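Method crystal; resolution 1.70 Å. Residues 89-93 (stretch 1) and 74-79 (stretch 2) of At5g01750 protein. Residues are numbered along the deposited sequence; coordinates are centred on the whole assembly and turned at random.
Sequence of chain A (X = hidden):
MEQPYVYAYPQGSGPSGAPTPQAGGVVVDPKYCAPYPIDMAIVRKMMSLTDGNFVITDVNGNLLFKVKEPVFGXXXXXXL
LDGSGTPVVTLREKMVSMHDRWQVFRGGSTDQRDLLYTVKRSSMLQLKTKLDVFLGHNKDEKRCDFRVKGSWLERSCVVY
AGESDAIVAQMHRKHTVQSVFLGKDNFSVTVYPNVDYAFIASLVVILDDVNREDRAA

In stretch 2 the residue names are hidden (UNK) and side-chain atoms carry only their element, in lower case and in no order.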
# COMPACT_ATOMS: atom_id res chain seq x y z
N VAL A 89 -2.49 6.18 -6.97
CA VAL A 89 -3.39 6.53 -5.86
C VAL A 89 -2.83 7.71 -5.06
O VAL A 89 -1.62 7.99 -5.09
CB VAL A 89 -3.66 5.37 -4.84
CG1 VAL A 89 -4.43 4.18 -5.53
CG2 VAL A 89 -2.37 4.90 -4.21
N THR A 90 -3.73 8.37 -4.35
CA THR A 90 -3.36 9.46 -3.38
C THR A 90 -3.81 9.01 -2.00
O THR A 90 -4.94 8.53 -1.86
CB THR A 90 -4.05 10.78 -3.77
OG1 THR A 90 -3.53 11.20 -5.05
CG2 THR A 90 -3.68 11.86 -2.75
N LEU A 91 -2.90 9.10 -1.04
CA LEU A 91 -3.26 8.77 0.40
C LEU A 91 -3.37 10.10 1.13
O LEU A 91 -2.47 10.96 0.98
CB LEU A 91 -2.09 8.00 1.00
CG LEU A 91 -1.95 6.59 0.47
CD1 LEU A 91 -1.25 6.53 -0.85
CD2 LEU A 91 -1.13 5.83 1.49
N ARG A 92 -4.41 10.25 1.92
CA ARG A 92 -4.57 11.48 2.71
C ARG A 92 -4.80 11.07 4.15
O ARG A 92 -5.64 10.22 4.44
CB ARG A 92 -5.73 12.35 2.21
CG ARG A 92 -5.73 13.76 2.81
CD ARG A 92 -6.91 14.61 2.30
NE ARG A 92 -8.19 14.00 2.64
CZ ARG A 92 -9.37 14.43 2.20
NH1 ARG A 92 -9.45 15.47 1.38
NH2 ARG A 92 -10.48 13.80 2.57
N GLU A 93 -4.03 11.66 5.05
CA GLU A 93 -4.32 11.47 6.48
C GLU A 93 -5.30 12.56 6.82
O GLU A 93 -4.95 13.75 6.70
CB GLU A 93 -3.08 11.68 7.32
CG GLU A 93 -1.88 10.88 6.91
CD GLU A 93 -0.80 10.95 7.95
OE1 GLU A 93 -0.03 11.95 7.95
OE2 GLU A 93 -0.73 10.02 8.78
N UNK A 74 3.56 20.50 3.28
CA UNK A 74 2.30 19.87 3.66
C UNK A 74 2.66 18.40 3.80
O UNK A 74 3.28 17.84 2.93
c UNK A 74 -0.16 21.72 1.23
c UNK A 74 0.94 21.61 2.24
c UNK A 74 0.61 22.49 3.44
c UNK A 74 1.23 20.12 2.60
N UNK A 75 2.25 17.77 4.89
CA UNK A 75 2.69 16.43 5.16
C UNK A 75 1.52 15.45 5.29
O UNK A 75 1.72 14.32 5.71
c UNK A 75 5.13 18.39 6.91
n UNK A 75 6.41 18.69 6.50
c UNK A 75 6.84 17.74 5.69
c UNK A 75 4.80 17.21 6.33
n UNK A 75 5.89 16.83 5.58
c UNK A 75 3.55 16.39 6.43
N UNK A 76 0.34 15.88 4.88
CA UNK A 76 -0.87 15.11 5.09
C UNK A 76 -1.18 14.17 3.90
O UNK A 76 -2.13 13.42 3.94
o UNK A 76 -1.41 17.49 3.45
c UNK A 76 -2.35 16.92 4.08
c UNK A 76 -2.04 16.07 5.31
o UNK A 76 -3.54 17.03 3.73
N UNK A 77 -0.40 14.27 2.82
CA UNK A 77 -0.79 13.60 1.56
C UNK A 77 0.46 12.94 0.98
O UNK A 77 1.56 13.49 1.04
c UNK A 77 -2.97 15.65 -0.87
c UNK A 77 -1.26 14.60 0.47
c UNK A 77 -4.30 16.40 -0.89
c UNK A 77 -2.64 15.10 0.53
n UNK A 77 -4.29 17.70 -0.15
N UNK A 78 0.29 11.74 0.41
CA UNK A 78 1.35 11.15 -0.36
C UNK A 78 0.70 10.66 -1.64
O UNK A 78 -0.45 10.27 -1.62
n UNK A 78 4.07 9.29 4.18
c UNK A 78 1.90 9.92 0.38
c UNK A 78 3.25 9.52 -0.11
c UNK A 78 4.32 10.34 0.68
n UNK A 78 5.46 8.48 2.50
c UNK A 78 4.49 9.31 2.91
n UNK A 78 3.98 10.23 2.09
N UNK A 79 1.44 10.66 -2.73
CA UNK A 79 0.97 10.04 -3.96
C UNK A 79 1.92 8.91 -4.40
O UNK A 79 3.13 8.98 -4.18
c UNK A 79 0.15 10.50 -6.36
c UNK A 79 2.15 11.70 -5.48
c UNK A 79 0.81 11.11 -5.11

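Position 74 carries four carbons, forked at the second. That is a leucine side chain. Its nearest approach to stretch 1 is CB to CG of R92 at 9.4 Å, too far for contact, and it covers none of it. The residue is L74.

Position 75 has one carbon followed by a five-membered ring of three carbons and two nitrogens. This is an imidazole. The end of the side chain leads away from stretch 1, so the contact falls to the backbone: O of position 75 lies 3.7 Å from OE1 of E93. The residue is H75.

Position 76 has two carbons, the second carrying two oxygens. A carboxylate on so short a stem is aspartate. One of its oxygens lies 4.0 Å from CG of R92, a contact with the aliphatic part of that arginine. The backbone does more: O of position 76 accepts a hydrogen bond from N of E93 at 2.8 Å. The residue is D76.

Position 77 has four carbons in a row ending in nitrogen, an unbranched amine chain. Its second carbon lies 4.1 Å from CG of R92, and its third lies 4.3 Å from CG2 of T90. The amine itself makes no contact with stretch 1. The residue is K77.

Position 78 has three carbons, a nitrogen, then a carbon carrying two more nitrogens. This is a guanidinium group. CB of position 78 lies 4.5 Å from CB of L91, but the end of the chain leads away, and one terminal nitrogen is hydrogen-bonded elsewhere in the structure. The residue is R78.

Position 79 has one carbon carrying two others, three in all and no heteroatom. This is valine. One methyl lies 3.3 Å from O of V89 and 4.0 Å from OG1 of T90. The residue is V79.

The contact is an antiparallel strand pair. R78 and L91 form the hydrogen-bonded pair: N of L91 donates to O of R78 at 2.8 Å, and N of R78 donates to O of L91 at 2.9 Å. The bond from N of E93 to O of D76 extends this ladder beyond K77 and R92. T90 with V79 and R92 with K77 are non-hydrogen-bonded pairs. There the strands approach through CA-H...O contacts, such as CA of K77 to O of L91 at 3.2 Å. T90, V79, R92 and K77 share one face of the sheet; L91 and R78 lie on the other. Backbone bonds thus set the register, while side-chain packing adds to the 409 Å² buried between the stretches.

Stretch 2 (74-79) LHDKRV
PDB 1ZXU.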